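Local coordinates for protein DNA polymerase III subunit beta (Helicobacter pylori 26695, PDB 4S3I) that encircles DNA as a ring-shaped sliding factor, tethering DNA polymerases and other proteins to it and making synthesis processive, at residues 70-74 with 75-79; 99-103 with 104-108. One frame throughout, in Å; residues are numbered along the deposited sequence.

Overall arrangement
Both interactions are local contacts in the N-terminal family domain, their centres about 14 Å apart. Interaction 1 joins the end of strand 68-73 to the start of helix 74-82 and is mostly buried; interaction 2 pairs the neighbouring strands 97-102 and 105-110 of a hairpin and runs from a buried face to an exposed turn. The first rests on helix capping and a methyl group over a ring, the second on paired backbone bonds and a water at its turn. They meet where F77 CE1 lies 3.6 Å from I100 CD1, in the apolar layer between helix and sheet. Each also reaches the second subunit, interaction 1 through a salt bridge, interaction 2 by continuing the sheet.

Interaction 1: residues 70-74 with 75-79; sequences GTING and KKFLD
I72 and F77 pack tightly where strand 68-73 gives way to helix 74-82. The methyl CD1 of I72 sits over one face of the F77 ring, 3.6 Å from its centroid, a CH-pi contact, while I72 CG2 reaches F77 CD2 at 3.4 Å. With I72 CG1 swung opposite the backbone N (chi1 -172°), both branches of the isoleucine bear on the phenylalanine. L12 and L16 of helix 9-19 touch F77, and L98 and L109 touch I72, so bulky apolar residues suit both positions. N73 is the N-cap: its OD1 accepts from K76 N at 2.9 Å, nearly straight and in the carbonyl plane, and its backbone O takes F77 N at 3.0 Å. The methylenes of K76 pass obliquely across the N73 amide, CG 3.3 Å from OD1, and NZ goes on to a salt bridge with E300 of the second subunit. Toward solvent the contact loosens: K75 turns away from the strand, and its NZ forms a salt bridge with D79, donating to the syn lone pair of OD2 at 2.9 Å. Asparagine thus supplies the acceptor a helix-start amide lacks, while K76 takes its charge to the interface and K75 to the exposed side.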
loop_
_atom_site.group_PDB
_atom_site.type_symbol
_atom_site.label_atom_id
_atom_site.label_comp_id
_atom_site.label_asym_id
_atom_site.label_seq_id
_atom_site.Cartn_x
_atom_site.Cartn_y
_atom_site.Cartn_z
ATOM N N GLY A 70 11.976 -31.643 -11.536
ATOM C CA GLY A 70 11.587 -30.737 -12.609
ATOM C C GLY A 70 11.774 -29.292 -12.155
ATOM O O GLY A 70 12.261 -29.055 -11.051
ATOM N N THR A 71 11.411 -28.326 -13.000
ATOM C CA THR A 71 11.478 -26.904 -12.625
ATOM C C THR A 71 10.265 -26.201 -13.183
ATOM O O THR A 71 9.658 -26.688 -14.132
ATOM C CB THR A 71 12.703 -26.181 -13.217
ATOM O OG1 THR A 71 12.416 -25.800 -14.572
ATOM C CG2 THR A 71 13.952 -27.061 -13.170
ATOM N N ILE A 72 9.937 -25.037 -12.630
ATOM C CA ILE A 72 8.786 -24.282 -13.091
ATOM C C ILE A 72 8.968 -22.817 -12.708
ATOM O O ILE A 72 9.568 -22.507 -11.671
ATOM C CB ILE A 72 7.471 -24.859 -12.485
ATOM C CG1 ILE A 72 6.234 -24.208 -13.097
ATOM C CG2 ILE A 72 7.470 -24.780 -10.950
ATOM C CD1 ILE A 72 4.934 -24.571 -12.385
ATOM N N ASN A 73 8.471 -21.923 -13.559
ATOM C CA ASN A 73 8.475 -20.493 -13.257
ATOM C C ASN A 73 7.706 -20.225 -11.963
ATOM O O ASN A 73 6.503 -20.480 -11.882
ATOM C CB ASN A 73 7.851 -19.700 -14.403
ATOM C CG ASN A 73 7.942 -18.200 -14.187
ATOM O OD1 ASN A 73 7.097 -17.612 -13.530
ATOM N ND2 ASN A 73 8.980 -17.579 -14.749
ATOM N N GLY A 74 8.405 -19.723 -10.953
ATOM C CA GLY A 74 7.819 -19.560 -9.628
ATOM C C GLY A 74 6.699 -18.537 -9.540
ATOM O O GLY A 74 5.744 -18.706 -8.783
ATOM N N LYS A 75 6.807 -17.463 -10.309
ATOM C CA LYS A 75 5.782 -16.417 -10.234
ATOM C C LYS A 75 4.476 -16.882 -10.880
ATOM O O LYS A 75 3.397 -16.712 -10.316
ATOM C CB LYS A 75 6.270 -15.115 -10.880
ATOM C CG LYS A 75 5.193 -14.002 -10.924
ATOM C CD LYS A 75 5.582 -12.882 -11.892
ATOM C CE LYS A 75 4.666 -11.665 -11.747
ATOM N NZ LYS A 75 3.239 -11.977 -12.018
ATOM N N LYS A 76 4.582 -17.472 -12.066
ATOM C CA LYS A 76 3.407 -18.014 -12.749
ATOM C C LYS A 76 2.759 -19.126 -11.919
ATOM O O LYS A 76 1.541 -19.193 -11.815
ATOM C CB LYS A 76 3.776 -18.527 -14.150
ATOM C CG LYS A 76 4.229 -17.431 -15.116
ATOM C CD LYS A 76 4.861 -18.021 -16.384
ATOM C CE LYS A 76 5.458 -16.934 -17.277
ATOM N NZ LYS A 76 4.416 -16.164 -18.012
ATOM N N PHE A 77 3.592 -19.994 -11.350
ATOM C CA PHE A 77 3.137 -21.107 -10.516
ATOM C C PHE A 77 2.275 -20.565 -9.390
ATOM O O PHE A 77 1.162 -21.027 -9.169
ATOM C CB PHE A 77 4.358 -21.860 -9.935
ATOM C CG PHE A 77 4.055 -23.252 -9.423
ATOM C CD1 PHE A 77 2.824 -23.854 -9.648
ATOM C CD2 PHE A 77 5.022 -23.961 -8.713
ATOM C CE1 PHE A 77 2.556 -25.149 -9.176
ATOM C CE2 PHE A 77 4.770 -25.258 -8.241
ATOM C CZ PHE A 77 3.535 -25.849 -8.471
ATOM N N LEU A 78 2.776 -19.562 -8.682
ATOM C CA LEU A 78 2.002 -18.991 -7.584
ATOM C C LEU A 78 0.757 -18.266 -8.102
ATOM O O LEU A 78 -0.316 -18.334 -7.482
ATOM C CB LEU A 78 2.865 -18.054 -6.749
ATOM C CG LEU A 78 2.109 -17.256 -5.687
ATOM C CD1 LEU A 78 1.375 -18.177 -4.711
ATOM C CD2 LEU A 78 3.068 -16.338 -4.946
ATOM N N ASP A 79 0.879 -17.577 -9.231
ATOM C CA ASP A 79 -0.286 -16.860 -9.763
ATOM C C ASP A 79 -1.428 -17.838 -10.048
ATOM O O ASP A 79 -2.583 -17.555 -9.738
ATOM C CB ASP A 79 0.074 -16.057 -11.027
ATOM C CG ASP A 79 0.834 -14.773 -10.713
ATOM O OD1 ASP A 79 0.738 -14.296 -9.567
ATOM O OD2 ASP A 79 1.522 -14.245 -11.619
#

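Interaction 2: residues 99-103 with 104-108; sequences AIKQN and KSSFK
A type II' beta turn from Q102 to S105 closes the hairpin of strands 97-102 and 105-110. At its mouth S105 N bonds to Q102 O at 2.9 Å, and Q102 N bonds to S105 O at 2.9 Å. N103 takes the first corner with a positive phi (54°), a conformation asparagine accepts more readily than most residues with a side chain. A water ties the turn from one face, 2.8 Å from Q102 OE1, to which it donates, and 2.8 Å from S105 OG. Q102 OE1 also accepts from K85 N, and S105 OG bonds to T304 of the second subunit. Further along, I100 and F107 form the other hydrogen-bonded antiparallel pair, I100 N to F107 O at 2.9 Å and F107 N to I100 O at 2.8 Å. On the buried face I100 CB lies 4.1 Å from F107 CD1, the ring turning its edge to I100 O; both side chains rest on I80 of helix 74-82. On the other face, the bent chain of K101 brings CD to 3.7 Å from S106 CB, the short serine letting the methylenes come close. S106, F107 and K108 pair with a strand of the second subunit, carrying the sheet across the interface.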
loop_
_atom_site.group_PDB
_atom_site.type_symbol
_atom_site.label_atom_id
_atom_site.label_comp_id
_atom_site.label_asym_id
_atom_site.label_seq_id
_atom_site.Cartn_x
_atom_site.Cartn_y
_atom_site.Cartn_z
ATOM N N ALA A 99 2.302 -30.243 -15.763
ATOM C CA ALA A 99 0.843 -30.080 -15.804
ATOM C C ALA A 99 0.293 -29.851 -14.403
ATOM O O ALA A 99 0.720 -30.505 -13.447
ATOM C CB ALA A 99 0.173 -31.280 -16.457
ATOM N N ILE A 100 -0.651 -28.924 -14.279
ATOM C CA ILE A 100 -1.296 -28.667 -13.000
ATOM C C ILE A 100 -2.796 -28.894 -13.159
ATOM O O ILE A 100 -3.420 -28.281 -14.026
ATOM C CB ILE A 100 -1.074 -27.221 -12.553
ATOM C CG1 ILE A 100 0.422 -26.923 -12.384
ATOM C CG2 ILE A 100 -1.856 -26.911 -11.267
ATOM C CD1 ILE A 100 0.718 -25.411 -12.316
ATOM N N LYS A 101 -3.384 -29.760 -12.334
ATOM C CA LYS A 101 -4.811 -30.058 -12.484
ATOM C C LYS A 101 -5.548 -29.936 -11.169
ATOM O O LYS A 101 -5.047 -30.338 -10.116
ATOM C CB LYS A 101 -5.037 -31.461 -13.059
ATOM C CG LYS A 101 -3.957 -31.951 -13.984
ATOM C CD LYS A 101 -4.340 -31.761 -15.435
ATOM C CE LYS A 101 -5.535 -32.622 -15.809
ATOM N NZ LYS A 101 -5.805 -32.582 -17.278
ATOM N N GLN A 102 -6.737 -29.355 -11.233
ATOM C CA GLN A 102 -7.638 -29.348 -10.099
ATOM C C GLN A 102 -9.035 -29.440 -10.681
ATOM O O GLN A 102 -9.564 -28.443 -11.174
ATOM C CB GLN A 102 -7.504 -28.062 -9.277
ATOM C CG GLN A 102 -8.415 -28.036 -8.061
ATOM C CD GLN A 102 -8.447 -26.690 -7.377
ATOM O OE1 GLN A 102 -9.036 -25.734 -7.888
ATOM N NE2 GLN A 102 -7.814 -26.603 -6.208
ATOM N N ASN A 103 -9.597 -30.646 -10.659
ATOM C CA ASN A 103 -10.945 -30.901 -11.168
ATOM C C ASN A 103 -11.120 -30.422 -12.602
ATOM O O ASN A 103 -10.530 -30.992 -13.520
ATOM C CB ASN A 103 -12.014 -30.286 -10.264
ATOM C CG ASN A 103 -13.417 -30.754 -10.622
ATOM O OD1 ASN A 103 -13.592 -31.707 -11.391
ATOM N ND2 ASN A 103 -14.420 -30.093 -10.066
ATOM N N LYS A 104 -11.916 -29.370 -12.796
ATOM C CA LYS A 104 -12.184 -28.865 -14.147
ATOM C C LYS A 104 -11.060 -27.978 -14.702
ATOM O O LYS A 104 -11.025 -27.686 -15.891
ATOM C CB LYS A 104 -13.511 -28.101 -14.180
ATOM C CG LYS A 104 -14.704 -28.884 -13.657
ATOM C CD LYS A 104 -15.663 -29.281 -14.772
ATOM C CE LYS A 104 -17.108 -28.927 -14.413
ATOM N NZ LYS A 104 -17.644 -29.685 -13.246
ATOM N N SER A 105 -10.146 -27.553 -13.835
ATOM C CA SER A 105 -9.085 -26.639 -14.235
ATOM C C SER A 105 -7.801 -27.384 -14.546
ATOM O O SER A 105 -7.439 -28.340 -13.849
ATOM C CB SER A 105 -8.825 -25.608 -13.141
ATOM O OG SER A 105 -10.014 -24.936 -12.811
ATOM N N SER A 106 -7.107 -26.952 -15.594
ATOM C CA SER A 106 -5.823 -27.564 -15.945
ATOM C C SER A 106 -4.864 -26.571 -16.603
ATOM O O SER A 106 -5.282 -25.717 -17.382
ATOM C CB SER A 106 -6.027 -28.784 -16.841
ATOM O OG SER A 106 -6.513 -28.412 -18.108
ATOM N N PHE A 107 -3.576 -26.693 -16.306
ATOM C CA PHE A 107 -2.601 -25.752 -16.830
ATOM C C PHE A 107 -1.359 -26.480 -17.258
ATOM O O PHE A 107 -1.072 -27.576 -16.766
ATOM C CB PHE A 107 -2.190 -24.748 -15.757
ATOM C CG PHE A 107 -3.338 -24.131 -15.031
ATOM C CD1 PHE A 107 -4.012 -24.835 -14.039
ATOM C CD2 PHE A 107 -3.738 -22.838 -15.323
ATOM C CE1 PHE A 107 -5.071 -24.269 -13.373
ATOM C CE2 PHE A 107 -4.786 -22.262 -14.652
ATOM C CZ PHE A 107 -5.457 -22.983 -13.674
ATOM N N LYS A 108 -0.602 -25.855 -18.150
ATOM C CA LYS A 108 0.718 -26.356 -18.516
ATOM C C LYS A 108 1.743 -25.228 -18.465
ATOM O O LYS A 108 1.468 -24.108 -18.902
ATOM C CB LYS A 108 0.684 -26.993 -19.902
ATOM C CG LYS A 108 -0.011 -28.344 -19.945
ATOM C CD LYS A 108 0.083 -28.982 -21.326
ATOM C CE LYS A 108 -0.373 -28.022 -22.430
ATOM N NZ LYS A 108 -1.855 -27.814 -22.500
HETATM O O HOH W 1 -10.628 -25.497 -10.132
#